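Local coordinates for protein aprataxin and PNK-like factor (Homo sapiens, PDB 5W7W) that acts as a histone chaperone in DNA single- and double-strand break repair, its FHA domain, the part described here, mediating interaction with XRCC1 and XRCC4, at residues Y85-P88 against G89-F92. Numbering follows the deposited sequence.
Sequences YLNP and GDSF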
ATOM      1  N   TYR A  85      10.613   0.677  -0.294  1.00  8.07           N
ATOM      2  CA  TYR A  85      10.166   1.796  -1.115  1.00  8.73           C
ATOM      3  C   TYR A  85       9.260   1.331  -2.244  1.00  9.47           C
ATOM      4  O   TYR A  85       9.477   0.288  -2.871  1.00  9.96           O
ATOM      5  CB  TYR A  85      11.364   2.616  -1.642  1.00  8.62           C
ATOM      6  CG  TYR A  85      11.876   3.552  -0.583  1.00  8.08           C
ATOM      7  CD1 TYR A  85      11.106   4.637  -0.196  1.00  8.88           C
ATOM      8  CD2 TYR A  85      13.080   3.344   0.075  1.00  9.04           C
ATOM      9  CE1 TYR A  85      11.503   5.491   0.810  1.00  9.13           C
ATOM     10  CE2 TYR A  85      13.494   4.199   1.083  1.00  9.47           C
ATOM     11  CZ  TYR A  85      12.695   5.266   1.454  1.00  8.86           C
ATOM     12  OH  TYR A  85      13.092   6.112   2.462  1.00 10.21           O
ATOM     13  N   LEU A  86       8.231   2.129  -2.497  1.00  9.59           N
ATOM     14  CA  LEU A  86       7.260   1.887  -3.560  1.00  9.92           C
ATOM     15  C   LEU A  86       7.385   3.040  -4.541  1.00  9.66           C
ATOM     16  O   LEU A  86       6.927   4.157  -4.257  1.00 10.21           O
ATOM     17  CB  LEU A  86       5.855   1.849  -2.980  1.00 10.27           C
ATOM     18  CG  LEU A  86       5.603   0.807  -1.894  1.00  9.80           C
ATOM     19  CD1 LEU A  86       4.183   0.932  -1.355  1.00 11.09           C
ATOM     20  CD2 LEU A  86       5.859  -0.599  -2.419  1.00 11.56           C
ATOM     21  N   ASN A  87       7.979   2.768  -5.681  1.00 10.13           N
ATOM     22  CA  ASN A  87       8.122   3.790  -6.702  1.00 11.26           C
ATOM     23  C   ASN A  87       6.820   3.915  -7.490  1.00 10.47           C
ATOM     24  O   ASN A  87       6.048   2.957  -7.591  1.00 10.86           O
ATOM     25  CB  ASN A  87       9.256   3.422  -7.646  1.00 13.01           C
ATOM     26  CG  ASN A  87      10.574   3.321  -6.933  1.00 16.36           C
ATOM     27  OD1 ASN A  87      11.003   4.272  -6.277  1.00 18.95           O
ATOM     28  ND2 ASN A  87      11.192   2.148  -6.995  1.00 22.51           N
ATOM     29  N   PRO A  88       6.564   5.079  -8.075  1.00 12.15           N
ATOM     30  CA  PRO A  88       5.385   5.205  -8.928  1.00 11.20           C
ATOM     31  C   PRO A  88       5.394   4.123  -9.998  1.00 12.26           C
ATOM     32  O   PRO A  88       6.424   3.843 -10.623  1.00 11.83           O
ATOM     33  CB  PRO A  88       5.538   6.608  -9.519  1.00 14.74           C
ATOM     34  CG  PRO A  88       6.321   7.363  -8.473  1.00 15.19           C
ATOM     35  CD  PRO A  88       7.316   6.343  -7.988  1.00 14.06           C
ATOM     36  N   GLY A  89       4.236   3.487 -10.186  1.00  9.95           N
ATOM     37  CA  GLY A  89       4.084   2.364 -11.070  1.00 11.31           C
ATOM     38  C   GLY A  89       4.209   1.003 -10.414  1.00 10.78           C
ATOM     39  O   GLY A  89       3.705   0.017 -10.967  1.00 12.16           O
ATOM     40  N   ASP A  90       4.869   0.920  -9.259  1.00  9.47           N
ATOM     41  CA  ASP A  90       4.940  -0.323  -8.515  1.00  9.66           C
ATOM     42  C   ASP A  90       3.561  -0.637  -7.929  1.00  8.76           C
ATOM     43  O   ASP A  90       2.684   0.222  -7.845  1.00 10.04           O
ATOM     44  CB  ASP A  90       5.905  -0.195  -7.336  1.00  9.32           C
ATOM     45  CG  ASP A  90       7.359  -0.087  -7.720  1.00 10.26           C
ATOM     46  OD1 ASP A  90       7.703  -0.255  -8.907  1.00 11.04           O
ATOM     47  OD2 ASP A  90       8.174   0.145  -6.797  1.00 10.82           O
ATOM     48  N   SER A  91       3.391  -1.877  -7.484  1.00  8.93           N
ATOM     49  CA  SER A  91       2.178  -2.310  -6.806  1.00 10.32           C
ATOM     50  C   SER A  91       2.542  -2.942  -5.472  1.00  9.80           C
ATOM     51  O   SER A  91       3.630  -3.489  -5.304  1.00  9.80           O
ATOM     52  CB  SER A  91       1.404  -3.334  -7.629  1.00  9.68           C
ATOM     53  OG  SER A  91       0.965  -2.796  -8.871  1.00 12.93           O
ATOM     54  N   PHE A  92       1.602  -2.881  -4.535  1.00  8.57           N
ATOM     55  CA  PHE A  92       1.679  -3.698  -3.331  1.00  9.34           C
ATOM     56  C   PHE A  92       0.296  -4.278  -3.083  1.00  8.56           C
ATOM     57  O   PHE A  92      -0.695  -3.822  -3.653  1.00  8.64           O
ATOM     58  CB  PHE A  92       2.139  -2.899  -2.102  1.00 10.05           C
ATOM     59  CG  PHE A  92       1.072  -2.049  -1.497  1.00  9.65           C
ATOM     60  CD1 PHE A  92       0.841  -0.765  -1.962  1.00 10.44           C
ATOM     61  CD2 PHE A  92       0.286  -2.522  -0.466  1.00 11.14           C
ATOM     62  CE1 PHE A  92      -0.157   0.010  -1.412  1.00 12.00           C
ATOM     63  CE2 PHE A  92      -0.703  -1.749   0.080  1.00 11.82           C
ATOM     64  CZ  PHE A  92      -0.922  -0.477  -0.392  1.00 10.51           C
TER
HETATM   65  O   HOH W   1      10.528   0.020  -8.915  1.00 19.88           O
HETATM   66  O   HOH W   2       8.341   1.920 -10.740  1.00 25.62           O
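N87 and D90 grip each other twice across a four-residue turn. The backbone N of D90 donates to N87 O at 2.9 Å, with an N-H...O angle of 158°, and in return N87 N donates to D90 OD2, also at 2.9 Å. That second bond reaches the carboxylate from above, 57° out of its plane. A chi1 of -70° sets CG of D90 beside its own backbone N, which brings the carboxylate back over the turn. The two polar side chains run side by side in the same direction, with CB of N87 3.6 Å from D90 OD2. Water 1 links them, accepting from N87 ND2 and donating to D90 OD1; water 2 joins that same oxygen, at 2.9 Å, to P88 O. The backbone defines a type II beta turn, N87 to D90, and G89 suits its third position because a CB there would jam against P88 O. Deeper in, CD1 of L86 meets CD1 of F92 at 3.8 Å, the side chains crossing at about a right angle, with I57 and I103 touching both. The turn carries the chain from strand 84-85 of one sheet to strand 91-93 of the other within the FHA beta sandwich. Y67 OH and S70 N hydrogen-bond to OD2 and OD1 of D90, positioning the carboxylate from outside the turn. With alanine in place of D90, N87 N and Y67 OH would probably lose their shared acceptor and S70 N its own. With several donors directed at its two oxygens, this buried carboxylate is probably stabilised as the anion.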